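Local coordinates for putative acyl-[acyl-carrier-protein]--UDP-N-acetylglucosamine O-acyltransferase (Bacteroides fragilis, PDB 4R36) that probably transfers an acyl chain from acyl carrier protein to the sugar hydroxyl of UDP-N-acetylglucosamine, working as a trimer of left-handed parallel beta-helices, at residues M21-K33 / N37-N49. Sequence-based numbering, arbitrary orientation.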
ATOM      1  N   MET A  21     -17.946 -24.674  15.180  1.00 45.25           N
ATOM      2  CA  MET A  21     -17.083 -24.430  13.949  1.00 40.28           C
ATOM      3  C   MET A  21     -17.536 -23.239  13.110  1.00 33.15           C
ATOM      4  O   MET A  21     -16.695 -22.424  12.695  1.00 30.68           O
ATOM      5  CB  MET A  21     -16.966 -25.669  13.064  1.00 43.88           C
ATOM      6  CG  MET A  21     -15.721 -26.485  13.399  1.00 52.46           C
ATOM      7  SD  MET A  21     -15.112 -27.496  12.038  1.00 62.80           S
ATOM      8  CE  MET A  21     -13.376 -27.344  12.472  1.00 60.47           C
ATOM      9  N   ILE A  22     -18.833 -23.198  12.801  1.00 27.69           N
ATOM     10  CA  ILE A  22     -19.445 -22.045  12.197  1.00 28.91           C
ATOM     11  C   ILE A  22     -19.969 -21.131  13.288  1.00 31.50           C
ATOM     12  O   ILE A  22     -20.908 -21.485  14.002  1.00 31.57           O
ATOM     13  CB  ILE A  22     -20.504 -22.413  11.222  1.00 29.07           C
ATOM     14  CG1 ILE A  22     -19.858 -23.219  10.088  1.00 34.22           C
ATOM     15  CG2 ILE A  22     -21.160 -21.166  10.655  1.00 28.58           C
ATOM     16  CD1 ILE A  22     -20.795 -23.586   8.956  1.00 34.96           C
ATOM     17  N   SER A  23     -19.332 -19.981  13.494  1.00 24.31           N
ATOM     18  CA  SER A  23     -19.792 -19.087  14.574  1.00 25.63           C
ATOM     19  C   SER A  23     -21.210 -18.565  14.320  1.00 25.70           C
ATOM     20  O   SER A  23     -21.559 -18.180  13.215  1.00 24.67           O
ATOM     21  CB  SER A  23     -18.833 -17.901  14.800  1.00 29.11           C
ATOM     22  OG  SER A  23     -19.383 -16.879  15.565  1.00 24.93           O
ATOM     23  N   PRO A  24     -22.048 -18.531  15.388  1.00 28.17           N
ATOM     24  CA  PRO A  24     -23.359 -17.901  15.257  1.00 28.02           C
ATOM     25  C   PRO A  24     -23.246 -16.370  15.064  1.00 26.74           C
ATOM     26  O   PRO A  24     -24.230 -15.703  14.831  1.00 27.80           O
ATOM     27  CB  PRO A  24     -24.064 -18.202  16.622  1.00 28.55           C
ATOM     28  CG  PRO A  24     -22.995 -18.628  17.554  1.00 33.98           C
ATOM     29  CD  PRO A  24     -21.797 -19.087  16.740  1.00 29.85           C
ATOM     30  N   LEU A  25     -22.077 -15.783  15.267  1.00 25.44           N
ATOM     31  CA  LEU A  25     -21.955 -14.323  15.063  1.00 22.16           C
ATOM     32  C   LEU A  25     -21.470 -13.966  13.603  1.00 22.98           C
ATOM     33  O   LEU A  25     -21.277 -12.798  13.293  1.00 22.22           O
ATOM     34  CB  LEU A  25     -20.985 -13.805  16.104  1.00 22.22           C
ATOM     35  CG  LEU A  25     -21.314 -13.993  17.588  1.00 22.37           C
ATOM     36  CD1 LEU A  25     -20.176 -13.552  18.467  1.00 23.58           C
ATOM     37  CD2 LEU A  25     -22.583 -13.206  17.902  1.00 23.01           C
ATOM     38  N   ALA A  26     -21.286 -14.968  12.759  1.00 21.67           N
ATOM     39  CA  ALA A  26     -21.136 -14.777  11.319  1.00 22.81           C
ATOM     40  C   ALA A  26     -22.484 -14.543  10.717  1.00 27.39           C
ATOM     41  O   ALA A  26     -23.474 -15.042  11.259  1.00 26.07           O
ATOM     42  CB  ALA A  26     -20.506 -16.019  10.705  1.00 21.68           C
ATOM     43  N   TYR A  27     -22.536 -13.821   9.608  1.00 22.43           N
ATOM     44  CA  TYR A  27     -23.683 -13.717   8.773  1.00 23.50           C
ATOM     45  C   TYR A  27     -23.411 -14.585   7.529  1.00 27.13           C
ATOM     46  O   TYR A  27     -22.428 -14.386   6.789  1.00 23.97           O
ATOM     47  CB  TYR A  27     -24.036 -12.278   8.406  1.00 25.47           C
ATOM     48  CG  TYR A  27     -25.156 -12.281   7.385  1.00 26.15           C
ATOM     49  CD1 TYR A  27     -26.489 -12.274   7.774  1.00 29.82           C
ATOM     50  CD2 TYR A  27     -24.868 -12.456   6.036  1.00 26.93           C
ATOM     51  CE1 TYR A  27     -27.517 -12.374   6.813  1.00 32.46           C
ATOM     52  CE2 TYR A  27     -25.842 -12.566   5.095  1.00 30.25           C
ATOM     53  CZ  TYR A  27     -27.173 -12.523   5.475  1.00 34.07           C
ATOM     54  OH  TYR A  27     -28.156 -12.621   4.514  1.00 35.38           O
ATOM     55  N   ILE A  28     -24.267 -15.586   7.316  1.00 24.22           N
ATOM     56  CA  ILE A  28     -24.194 -16.492   6.188  1.00 26.72           C
ATOM     57  C   ILE A  28     -25.532 -16.583   5.509  1.00 30.44           C
ATOM     58  O   ILE A  28     -26.501 -17.034   6.118  1.00 26.91           O
ATOM     59  CB  ILE A  28     -23.740 -17.874   6.588  1.00 27.63           C
ATOM     60  CG1 ILE A  28     -22.467 -17.742   7.403  1.00 28.01           C
ATOM     61  CG2 ILE A  28     -23.551 -18.761   5.370  1.00 26.12           C
ATOM     62  CD1 ILE A  28     -21.854 -19.050   7.860  1.00 31.37           C
ATOM     63  N   HIS A  29     -25.593 -16.115   4.257  1.00 23.72           N
ATOM     64  CA  HIS A  29     -26.819 -16.178   3.522  1.00 26.36           C
ATOM     65  C   HIS A  29     -27.260 -17.637   3.343  1.00 24.16           C
ATOM     66  O   HIS A  29     -26.442 -18.496   3.048  1.00 23.54           O
ATOM     67  CB  HIS A  29     -26.677 -15.476   2.193  1.00 25.69           C
ATOM     68  CG  HIS A  29     -27.983 -15.215   1.504  1.00 28.84           C
ATOM     69  ND1 HIS A  29     -28.683 -16.203   0.862  1.00 28.95           N
ATOM     70  CD2 HIS A  29     -28.666 -14.072   1.295  1.00 27.79           C
ATOM     71  CE1 HIS A  29     -29.744 -15.687   0.286  1.00 27.01           C
ATOM     72  NE2 HIS A  29     -29.773 -14.400   0.564  1.00 31.51           N
ATOM     73  N   PRO A  30     -28.575 -17.907   3.544  1.00 25.65           N
ATOM     74  CA  PRO A  30     -29.013 -19.282   3.497  1.00 27.19           C
ATOM     75  C   PRO A  30     -28.720 -19.972   2.172  1.00 24.89           C
ATOM     76  O   PRO A  30     -28.591 -21.144   2.183  1.00 27.30           O
ATOM     77  CB  PRO A  30     -30.567 -19.213   3.795  1.00 27.14           C
ATOM     78  CG  PRO A  30     -30.932 -17.816   3.796  1.00 30.01           C
ATOM     79  CD  PRO A  30     -29.670 -16.968   3.916  1.00 28.58           C
ATOM     80  N   GLU A  31     -28.572 -19.252   1.066  1.00 25.02           N
ATOM     81  CA  GLU A  31     -28.252 -19.852  -0.229  1.00 28.38           C
ATOM     82  C   GLU A  31     -26.783 -20.177  -0.458  1.00 28.09           C
ATOM     83  O   GLU A  31     -26.459 -20.845  -1.411  1.00 26.90           O
ATOM     84  CB  GLU A  31     -28.733 -18.939  -1.365  1.00 32.08           C
ATOM     85  CG  GLU A  31     -30.263 -18.861  -1.563  1.00 37.08           C
ATOM     86  CD  GLU A  31     -30.669 -17.745  -2.539  1.00 41.12           C
ATOM     87  OE1 GLU A  31     -29.868 -17.354  -3.442  1.00 41.46           O
ATOM     88  OE2 GLU A  31     -31.759 -17.186  -2.375  1.00 47.48           O
ATOM     89  N   ALA A  32     -25.889 -19.731   0.420  1.00 28.47           N
ATOM     90  CA  ALA A  32     -24.420 -19.980   0.230  1.00 24.99           C
ATOM     91  C   ALA A  32     -24.207 -21.472   0.379  1.00 27.30           C
ATOM     92  O   ALA A  32     -24.846 -22.095   1.254  1.00 24.87           O
ATOM     93  CB  ALA A  32     -23.621 -19.221   1.290  1.00 25.51           C
ATOM     94  N   LYS A  33     -23.404 -22.048  -0.496  1.00 23.88           N
ATOM     95  CA  LYS A  33     -23.018 -23.445  -0.427  1.00 26.23           C
ATOM     96  C   LYS A  33     -21.702 -23.559   0.235  1.00 30.31           C
ATOM     97  O   LYS A  33     -20.708 -22.970  -0.253  1.00 26.53           O
ATOM     98  CB  LYS A  33     -22.928 -24.052  -1.817  1.00 28.61           C
ATOM     99  CG  LYS A  33     -24.305 -24.133  -2.418  1.00 38.21           C
ATOM    100  CD  LYS A  33     -24.407 -24.428  -3.886  1.00 45.88           C
ATOM    101  CE  LYS A  33     -25.795 -24.008  -4.327  1.00 55.18           C
ATOM    102  NZ  LYS A  33     -25.998 -24.095  -5.791  1.00 62.15           N
ATOM    103  N   ASN A  37     -16.139 -29.449   7.302  1.00 25.65           N
ATOM    104  CA  ASN A  37     -15.034 -29.014   8.118  1.00 26.23           C
ATOM    105  C   ASN A  37     -14.584 -27.579   7.726  1.00 24.52           C
ATOM    106  O   ASN A  37     -13.390 -27.345   7.506  1.00 24.06           O
ATOM    107  CB  ASN A  37     -13.904 -29.991   7.916  1.00 28.66           C
ATOM    108  CG  ASN A  37     -12.775 -29.807   8.883  1.00 34.99           C
ATOM    109  OD1 ASN A  37     -12.973 -29.528  10.074  1.00 38.62           O
ATOM    110  ND2 ASN A  37     -11.538 -29.956   8.365  1.00 37.35           N
ATOM    111  N   VAL A  38     -15.533 -26.680   7.676  1.00 23.15           N
ATOM    112  CA  VAL A  38     -15.288 -25.252   7.429  1.00 23.61           C
ATOM    113  C   VAL A  38     -15.453 -24.498   8.715  1.00 25.83           C
ATOM    114  O   VAL A  38     -16.503 -24.558   9.377  1.00 25.15           O
ATOM    115  CB  VAL A  38     -16.224 -24.688   6.336  1.00 23.94           C
ATOM    116  CG1 VAL A  38     -16.096 -23.164   6.181  1.00 25.64           C
ATOM    117  CG2 VAL A  38     -15.938 -25.362   4.999  1.00 24.73           C
ATOM    118  N   GLU A  39     -14.396 -23.807   9.123  1.00 22.24           N
ATOM    119  CA  GLU A  39     -14.424 -22.946  10.279  1.00 23.62           C
ATOM    120  C   GLU A  39     -14.678 -21.473   9.853  1.00 25.42           C
ATOM    121  O   GLU A  39     -13.952 -20.945   8.997  1.00 22.93           O
ATOM    122  CB  GLU A  39     -13.121 -23.086  10.998  1.00 25.58           C
ATOM    123  CG  GLU A  39     -12.987 -22.233  12.199  1.00 32.91           C
ATOM    124  CD  GLU A  39     -11.602 -22.356  12.828  1.00 41.39           C
ATOM    125  OE1 GLU A  39     -10.975 -23.438  12.747  1.00 48.53           O
ATOM    126  OE2 GLU A  39     -11.154 -21.359  13.371  1.00 41.92           O
ATOM    127  N   ILE A  40     -15.703 -20.850  10.440  1.00 19.93           N
ATOM    128  CA  ILE A  40     -16.108 -19.506  10.163  1.00 21.87           C
ATOM    129  C   ILE A  40     -16.189 -18.763  11.473  1.00 23.81           C
ATOM    130  O   ILE A  40     -16.933 -19.124  12.382  1.00 23.21           O
ATOM    131  CB  ILE A  40     -17.378 -19.441   9.354  1.00 23.47           C
ATOM    132  CG1 ILE A  40     -17.195 -20.230   8.068  1.00 25.08           C
ATOM    133  CG2 ILE A  40     -17.788 -18.016   9.102  1.00 21.77           C
ATOM    134  CD1 ILE A  40     -18.396 -20.379   7.202  1.00 25.95           C
ATOM    135  N   ALA A  41     -15.398 -17.707  11.583  1.00 20.24           N
ATOM    136  CA  ALA A  41     -15.318 -16.886  12.723  1.00 20.79           C
ATOM    137  C   ALA A  41     -16.443 -15.831  12.806  1.00 20.78           C
ATOM    138  O   ALA A  41     -17.139 -15.611  11.868  1.00 19.82           O
ATOM    139  CB  ALA A  41     -13.927 -16.185  12.759  1.00 22.68           C
ATOM    140  N   PRO A  42     -16.576 -15.150  13.978  1.00 19.91           N
ATOM    141  CA  PRO A  42     -17.521 -14.033  14.139  1.00 22.13           C
ATOM    142  C   PRO A  42     -17.258 -12.933  13.117  1.00 22.72           C
ATOM    143  O   PRO A  42     -16.096 -12.693  12.721  1.00 20.15           O
ATOM    144  CB  PRO A  42     -17.225 -13.510  15.540  1.00 19.38           C
ATOM    145  CG  PRO A  42     -16.666 -14.709  16.252  1.00 21.02           C
ATOM    146  CD  PRO A  42     -15.884 -15.468  15.238  1.00 20.18           C
ATOM    147  N   PHE A  43     -18.332 -12.300  12.684  1.00 21.30           N
ATOM    148  CA  PHE A  43     -18.271 -11.077  11.905  1.00 21.42           C
ATOM    149  C   PHE A  43     -17.818 -11.328  10.470  1.00 21.31           C
ATOM    150  O   PHE A  43     -17.604 -10.404   9.760  1.00 22.83           O
ATOM    151  CB  PHE A  43     -17.424  -9.976  12.642  1.00 23.75           C
ATOM    152  CG  PHE A  43     -17.688  -9.931  14.159  1.00 22.19           C
ATOM    153  CD1 PHE A  43     -18.986  -9.914  14.644  1.00 23.99           C
ATOM    154  CD2 PHE A  43     -16.656  -9.950  15.064  1.00 21.96           C
ATOM    155  CE1 PHE A  43     -19.214  -9.882  16.034  1.00 23.86           C
ATOM    156  CE2 PHE A  43     -16.848  -9.877  16.429  1.00 22.17           C
ATOM    157  CZ  PHE A  43     -18.148  -9.867  16.916  1.00 24.77           C
ATOM    158  N   VAL A  44     -17.778 -12.586  10.062  1.00 19.69           N
ATOM    159  CA  VAL A  44     -17.644 -12.950   8.683  1.00 18.83           C
ATOM    160  C   VAL A  44     -18.979 -12.734   8.006  1.00 23.09           C
ATOM    161  O   VAL A  44     -20.061 -13.082   8.554  1.00 20.95           O
ATOM    162  CB  VAL A  44     -17.180 -14.417   8.545  1.00 17.69           C
ATOM    163  CG1 VAL A  44     -17.257 -14.883   7.105  1.00 17.94           C
ATOM    164  CG2 VAL A  44     -15.806 -14.592   9.092  1.00 18.85           C
ATOM    165  N   TYR A  45     -18.922 -12.174   6.805  1.00 21.12           N
ATOM    166  CA  TYR A  45     -20.089 -11.909   5.993  1.00 20.70           C
ATOM    167  C   TYR A  45     -20.001 -12.700   4.727  1.00 21.32           C
ATOM    168  O   TYR A  45     -19.034 -12.560   3.970  1.00 22.80           O
ATOM    169  CB  TYR A  45     -20.199 -10.440   5.670  1.00 19.40           C
ATOM    170  CG  TYR A  45     -21.293 -10.132   4.675  1.00 19.30           C
ATOM    171  CD1 TYR A  45     -21.060 -10.150   3.292  1.00 21.25           C
ATOM    172  CD2 TYR A  45     -22.562  -9.836   5.108  1.00 20.49           C
ATOM    173  CE1 TYR A  45     -22.078  -9.855   2.380  1.00 24.54           C
ATOM    174  CE2 TYR A  45     -23.586  -9.571   4.216  1.00 21.07           C
ATOM    175  CZ  TYR A  45     -23.361  -9.603   2.862  1.00 24.31           C
ATOM    176  OH  TYR A  45     -24.396  -9.271   2.015  1.00 23.84           O
ATOM    177  N   ILE A  46     -20.934 -13.619   4.536  1.00 21.01           N
ATOM    178  CA  ILE A  46     -21.013 -14.503   3.353  1.00 20.07           C
ATOM    179  C   ILE A  46     -22.351 -14.298   2.684  1.00 26.61           C
ATOM    180  O   ILE A  46     -23.420 -14.507   3.306  1.00 24.95           O
ATOM    181  CB  ILE A  46     -20.826 -15.963   3.704  1.00 21.60           C
ATOM    182  CG1 ILE A  46     -19.556 -16.192   4.525  1.00 23.20           C
ATOM    183  CG2 ILE A  46     -20.805 -16.790   2.447  1.00 24.04           C
ATOM    184  CD1 ILE A  46     -19.191 -17.593   4.819  1.00 22.26           C
ATOM    185  N   ASP A  47     -22.289 -13.904   1.416  1.00 22.85           N
ATOM    186  CA  ASP A  47     -23.415 -13.588   0.553  1.00 23.97           C
ATOM    187  C   ASP A  47     -24.015 -14.835  -0.086  1.00 21.32           C
ATOM    188  O   ASP A  47     -23.493 -15.951  -0.023  1.00 23.06           O
ATOM    189  CB  ASP A  47     -22.847 -12.751  -0.585  1.00 27.75           C
ATOM    190  CG  ASP A  47     -23.576 -11.484  -0.886  1.00 33.26           C
ATOM    191  OD1 ASP A  47     -24.793 -11.361  -0.659  1.00 34.46           O
ATOM    192  OD2 ASP A  47     -22.861 -10.642  -1.531  1.00 36.14           O
ATOM    193  N   ARG A  48     -25.118 -14.608  -0.773  1.00 22.19           N
ATOM    194  CA  ARG A  48     -25.657 -15.566  -1.702  1.00 24.71           C
ATOM    195  C   ARG A  48     -24.781 -15.667  -2.958  1.00 24.70           C
ATOM    196  O   ARG A  48     -23.887 -14.821  -3.169  1.00 21.75           O
ATOM    197  CB  ARG A  48     -27.090 -15.147  -2.032  1.00 25.97           C
ATOM    198  CG  ARG A  48     -27.173 -13.967  -2.961  1.00 28.18           C
ATOM    199  CD  ARG A  48     -28.575 -13.435  -3.135  1.00 33.34           C
ATOM    200  NE  ARG A  48     -28.458 -12.132  -3.770  1.00 39.75           N
ATOM    201  CZ  ARG A  48     -28.830 -11.854  -5.011  1.00 41.38           C
ATOM    202  NH1 ARG A  48     -29.347 -12.787  -5.807  1.00 49.54           N
ATOM    203  NH2 ARG A  48     -28.680 -10.641  -5.463  1.00 42.45           N
ATOM    204  N   ASN A  49     -25.005 -16.713  -3.765  1.00 22.97           N
ATOM    205  CA  ASN A  49     -24.197 -16.997  -4.972  1.00 22.30           C
ATOM    206  C   ASN A  49     -22.718 -17.073  -4.576  1.00 22.03           C
ATOM    207  O   ASN A  49     -21.822 -16.476  -5.229  1.00 21.28           O
ATOM    208  CB  ASN A  49     -24.421 -15.935  -6.027  1.00 22.38           C
ATOM    209  CG  ASN A  49     -23.731 -16.251  -7.343  1.00 22.41           C
ATOM    210  OD1 ASN A  49     -23.516 -17.384  -7.681  1.00 24.35           O
ATOM    211  ND2 ASN A  49     -23.278 -15.227  -8.015  1.00 23.62           N
TER
HETATM  212  O   HOH W   1     -27.435 -17.979  -4.318  1.00 36.46           O
HETATM  213  O   HOH W   2     -29.910 -15.233  -5.158  1.00 48.80           O
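Y27 and Y45 share nearly the same first torsion, CG trans to the backbone N (chi1 173° and 172°), so both rings leave the strands on one face and run abreast, their planes 16° apart but offset so far that they hardly overlap; Y27 CD2 comes to 3.6 Å from Y45 CD2. Facing the opposite way, I28 and I46 turn CG1 beside the backbone N, and I28 CD1 meets I40 CD1 tip to tip at 3.8 Å, with I34 touching both residues. A26 CB fills in against I40 CG2, and A32 CB against I46 CG2.

The backbones join as parallel neighbours. Y27 takes a bond at each end: its N donates to V44 O (2.8 Å), almost straight down the carbonyl, and its O accepts from I46 N, while H29 N reaches I46 O. At the corner before this strand, where A41 to V44 form a type II turn, F43 N approaches L25 O from above the carbonyl plane (3.0 Å). On the neighbouring side, I40 N and O pair with M21 O and S23 N.

At the H29 corner the imidazole lies under R48 CB, a CH-pi contact with that carbon 3.5 Å from the H29 ring centroid and close to its normal. P30 CD sits on the opposite face, and E31 N donates to H29 ND1 in the ring plane (3.1 Å), fixing the ring's rotation. E31 OE1 accepts a hydrogen bond from each of two waters, which in turn accept from R48 NH1 and from N49 N. At the subunit interface, Y27 packs on F43 of the second subunit and L25 on Y27 of the third.

Two successive rungs thus stack at the N-terminal end of the left-handed parallel beta-helix, the hexapeptide-repeat fold of LpxA acyltransferases, with I28, I40 and I46 packed together inside the prism.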